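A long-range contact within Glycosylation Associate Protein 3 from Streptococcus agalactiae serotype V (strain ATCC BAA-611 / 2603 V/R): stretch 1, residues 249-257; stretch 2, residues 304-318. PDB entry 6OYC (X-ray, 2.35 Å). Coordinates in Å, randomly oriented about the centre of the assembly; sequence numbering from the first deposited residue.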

# COMPACT_ATOMS: atom_id res chain seq x y z
N ALA C 249 -16.84 -3.36 14.78
CA ALA C 249 -15.96 -3.54 13.64
C ALA C 249 -16.48 -4.69 12.79
O ALA C 249 -16.86 -5.74 13.32
CB ALA C 249 -14.52 -3.82 14.09
N TYR C 250 -16.48 -4.49 11.48
CA TYR C 250 -16.77 -5.56 10.53
C TYR C 250 -15.55 -5.74 9.63
O TYR C 250 -15.19 -4.82 8.89
CB TYR C 250 -18.04 -5.26 9.73
CG TYR C 250 -19.27 -5.23 10.63
CD1 TYR C 250 -19.64 -4.07 11.30
CD2 TYR C 250 -20.02 -6.38 10.84
CE1 TYR C 250 -20.74 -4.05 12.13
CE2 TYR C 250 -21.12 -6.37 11.67
CZ TYR C 250 -21.47 -5.20 12.31
OH TYR C 250 -22.56 -5.18 13.13
N ILE C 251 -14.91 -6.90 9.74
CA ILE C 251 -13.73 -7.24 8.96
C ILE C 251 -13.96 -8.55 8.23
O ILE C 251 -14.71 -9.41 8.70
CB ILE C 251 -12.46 -7.34 9.84
CG1 ILE C 251 -12.58 -8.51 10.82
CG2 ILE C 251 -12.21 -6.03 10.56
CD1 ILE C 251 -11.28 -8.86 11.48
N ASN C 252 -13.31 -8.71 7.08
CA ASN C 252 -13.42 -9.94 6.30
C ASN C 252 -12.20 -10.86 6.44
O ASN C 252 -12.04 -11.78 5.62
CB ASN C 252 -13.68 -9.62 4.82
CG ASN C 252 -12.52 -8.90 4.17
OD1 ASN C 252 -11.49 -8.64 4.80
ND2 ASN C 252 -12.67 -8.57 2.89
N ASP C 253 -11.33 -10.62 7.43
CA ASP C 253 -10.25 -11.54 7.77
C ASP C 253 -9.18 -11.64 6.68
O ASP C 253 -8.49 -12.66 6.56
CB ASP C 253 -10.79 -12.93 8.11
CG ASP C 253 -11.77 -12.92 9.29
OD1 ASP C 253 -11.52 -12.21 10.29
OD2 ASP C 253 -12.80 -13.62 9.23
N CYS C 254 -9.01 -10.61 5.85
CA CYS C 254 -7.91 -10.56 4.91
C CYS C 254 -6.76 -9.80 5.55
O CYS C 254 -6.87 -8.59 5.83
CB CYS C 254 -8.34 -9.89 3.60
SG CYS C 254 -9.50 -10.88 2.67
N PHE C 255 -5.65 -10.50 5.78
CA PHE C 255 -4.55 -9.98 6.58
C PHE C 255 -3.21 -10.33 5.96
O PHE C 255 -3.05 -11.37 5.32
CB PHE C 255 -4.61 -10.53 8.01
CG PHE C 255 -5.69 -9.92 8.87
CD1 PHE C 255 -5.69 -8.55 9.14
CD2 PHE C 255 -6.69 -10.71 9.42
CE1 PHE C 255 -6.67 -7.99 9.95
CE2 PHE C 255 -7.67 -10.17 10.22
CZ PHE C 255 -7.67 -8.80 10.49
N ALA C 256 -2.24 -9.45 6.16
CA ALA C 256 -0.83 -9.81 6.05
C ALA C 256 -0.34 -10.26 7.41
O ALA C 256 -1.04 -10.10 8.41
CB ALA C 256 -0.04 -8.61 5.55
N PRO C 257 0.85 -10.86 7.50
CA PRO C 257 1.36 -11.23 8.83
C PRO C 257 1.51 -9.99 9.71
O PRO C 257 1.63 -8.87 9.21
CB PRO C 257 2.72 -11.86 8.51
CG PRO C 257 2.56 -12.39 7.12
CD PRO C 257 1.73 -11.35 6.43
N VAL C 304 -3.35 -17.07 1.78
CA VAL C 304 -3.32 -16.14 0.67
C VAL C 304 -4.23 -14.93 0.88
O VAL C 304 -4.47 -14.18 -0.07
CB VAL C 304 -3.68 -16.85 -0.66
CG1 VAL C 304 -2.68 -17.95 -0.98
CG2 VAL C 304 -5.13 -17.40 -0.60
N SER C 305 -4.75 -14.71 2.09
CA SER C 305 -5.88 -13.77 2.20
C SER C 305 -5.52 -12.33 1.85
O SER C 305 -6.43 -11.54 1.56
CB SER C 305 -6.51 -13.80 3.60
OG SER C 305 -5.57 -13.45 4.60
N MET C 306 -4.22 -11.98 1.84
CA MET C 306 -3.79 -10.63 1.45
C MET C 306 -3.78 -10.41 -0.06
O MET C 306 -3.60 -9.27 -0.50
CB MET C 306 -2.39 -10.32 2.00
CG MET C 306 -1.22 -10.97 1.20
SD MET C 306 -1.21 -12.78 1.36
CE MET C 306 -0.82 -12.97 3.09
N ILE C 307 -3.95 -11.45 -0.88
CA ILE C 307 -4.05 -11.26 -2.33
C ILE C 307 -5.46 -11.49 -2.85
O ILE C 307 -5.72 -11.25 -4.04
CB ILE C 307 -3.05 -12.14 -3.10
CG1 ILE C 307 -3.45 -13.60 -3.04
CG2 ILE C 307 -1.63 -11.95 -2.53
CD1 ILE C 307 -2.34 -14.56 -3.43
N LEU C 308 -6.39 -11.92 -2.00
CA LEU C 308 -7.79 -12.00 -2.40
C LEU C 308 -8.33 -10.63 -2.78
O LEU C 308 -7.94 -9.60 -2.22
CB LEU C 308 -8.63 -12.58 -1.26
CG LEU C 308 -8.26 -13.99 -0.78
CD1 LEU C 308 -9.15 -14.42 0.37
CD2 LEU C 308 -8.36 -14.95 -1.94
N SER C 309 -9.27 -10.61 -3.73
CA SER C 309 -10.06 -9.40 -4.00
C SER C 309 -11.14 -9.28 -2.92
O SER C 309 -12.33 -9.49 -3.16
CB SER C 309 -10.66 -9.43 -5.39
OG SER C 309 -9.68 -9.73 -6.37
N GLY C 310 -10.68 -8.95 -1.71
CA GLY C 310 -11.56 -8.91 -0.56
C GLY C 310 -12.68 -7.90 -0.65
O GLY C 310 -13.72 -8.09 -0.02
N ASN C 311 -12.49 -6.83 -1.43
CA ASN C 311 -13.56 -5.86 -1.63
C ASN C 311 -14.81 -6.52 -2.18
O ASN C 311 -15.94 -6.15 -1.82
CB ASN C 311 -13.08 -4.76 -2.57
CG ASN C 311 -12.92 -5.24 -3.99
OD1 ASN C 311 -13.64 -4.82 -4.89
ND2 ASN C 311 -11.98 -6.15 -4.20
N GLU C 312 -14.65 -7.54 -3.03
CA GLU C 312 -15.80 -8.26 -3.56
C GLU C 312 -16.54 -9.06 -2.51
O GLU C 312 -17.51 -9.74 -2.85
CB GLU C 312 -15.35 -9.18 -4.71
CG GLU C 312 -14.80 -8.39 -5.87
CD GLU C 312 -14.18 -9.27 -6.93
OE1 GLU C 312 -13.62 -8.72 -7.90
OE2 GLU C 312 -14.24 -10.51 -6.79
N HIS C 313 -16.10 -9.02 -1.25
CA HIS C 313 -16.83 -9.66 -0.16
C HIS C 313 -17.83 -8.74 0.52
O HIS C 313 -18.60 -9.21 1.36
CB HIS C 313 -15.87 -10.16 0.93
CG HIS C 313 -14.83 -11.12 0.44
ND1 HIS C 313 -13.87 -11.65 1.28
CD2 HIS C 313 -14.59 -11.63 -0.79
CE1 HIS C 313 -13.09 -12.45 0.58
NE2 HIS C 313 -13.50 -12.45 -0.67
N LEU C 314 -17.81 -7.45 0.21
CA LEU C 314 -18.66 -6.51 0.94
C LEU C 314 -20.15 -6.86 0.91
O LEU C 314 -20.83 -6.58 1.91
CB LEU C 314 -18.42 -5.09 0.40
CG LEU C 314 -17.12 -4.46 0.90
CD1 LEU C 314 -16.88 -3.12 0.23
CD2 LEU C 314 -17.19 -4.31 2.41
N PRO C 315 -20.71 -7.46 -0.15
CA PRO C 315 -22.13 -7.90 -0.06
C PRO C 315 -22.40 -9.02 0.95
O PRO C 315 -23.51 -9.07 1.49
CB PRO C 315 -22.45 -8.34 -1.49
CG PRO C 315 -21.56 -7.44 -2.33
CD PRO C 315 -20.27 -7.35 -1.55
N TYR C 316 -21.44 -9.90 1.26
CA TYR C 316 -21.65 -10.90 2.31
C TYR C 316 -21.90 -10.28 3.69
O TYR C 316 -22.04 -11.02 4.67
CB TYR C 316 -20.46 -11.86 2.44
CG TYR C 316 -20.21 -12.80 1.27
CD1 TYR C 316 -20.99 -13.94 1.07
CD2 TYR C 316 -19.17 -12.55 0.37
CE1 TYR C 316 -20.74 -14.80 -0.01
CE2 TYR C 316 -18.92 -13.38 -0.70
CZ TYR C 316 -19.70 -14.50 -0.89
OH TYR C 316 -19.40 -15.31 -1.97
N LEU C 317 -21.93 -8.94 3.78
CA LEU C 317 -22.06 -8.22 5.04
C LEU C 317 -23.47 -8.28 5.60
O LEU C 317 -23.67 -8.65 6.77
CB LEU C 317 -21.64 -6.77 4.81
CG LEU C 317 -21.02 -5.93 5.91
CD1 LEU C 317 -20.25 -6.81 6.87
CD2 LEU C 317 -20.13 -4.92 5.23
N THR C 318 -24.46 -7.89 4.80
CA THR C 318 -25.88 -7.92 5.17
C THR C 318 -26.29 -9.22 5.88
O THR C 318 -26.32 -9.29 7.11
CB THR C 318 -26.76 -7.74 3.92
OG1 THR C 318 -28.13 -7.61 4.31
CG2 THR C 318 -26.62 -8.93 2.99
O HOH W 1 -13.54 -12.98 3.84

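The contact opens where the strand of stretch 1 is about to end. Ala 249 is out of reach and Ile 251 turns its CA-to-CB bond away, but the CA-to-CB bond of Tyr 250 between them points toward stretch 2, as the alternation of a strand allows. Its partner is Leu 317, whose CA-to-CB bond runs sideways while the end of the side chain comes nearer, bringing CD1 of Leu 317 to 3.9 Å from CB of Tyr 250. A long, branched aliphatic side chain suits this place, because the two backbones are still well apart here: the CA atoms of Tyr 250 and Leu 317 are separated by 8.1 Å.

Beyond the strand, OD1 of Asn 252 accepts a weak hydrogen bond from the backbone N of Cys 254 (3.3 Å). ND2 of Asn 252 lies 3.1 Å from O of Gly 310. That same carbonyl accepts a hydrogen bond from N of His 313 within the 3-10 segment. Gly 310 fits because it has no side chain: an ideal CB would clash with ND2 of Asn 252 at 2.9 Å and would sit tightly against SG of Cys 254 at 3.2 Å. A water completes this corner, its O donating to O of Asn 252 at 2.6 Å and hydrogen bonding with ND1 of His 313 at 2.9 Å, so the imidazole is tied to the loop through solvent.

Asp 253 has positive phi and psi (67°, 26°), and the end of its side chain leads away from stretch 2. At Cys 254 the two stretches run close, CA of Cys 254 lying 4.7 Å from CA of Ser 305. The side chain is compact, and CB of Cys 254 packs 3.2 Å from O of Ser 305; its sulfur has an apolar neighbour in Leu 308, with SG of Cys 254 4.2 Å from CD1 of Leu 308. The sulfur also approaches the His 313 ring obliquely, SG of Cys 254 lying 5.2 Å from the ring centroid.

At Phe 255 the backbone N is the donor of a hydrogen bond across the contact. N of Phe 255 donates to OG of Ser 305 over 3.2 Å, with an almost straight N-H...O angle of 174°; a short hydroxyl side chain is well suited to meet it, and the CA-to-CB bond of Ser 305 points toward stretch 1. The CA-to-CB bond of Phe 255 points away. Met 306 flanks this backbone, its flexible side chain placing CE of Met 306 3.5 Å from O of Phe 255.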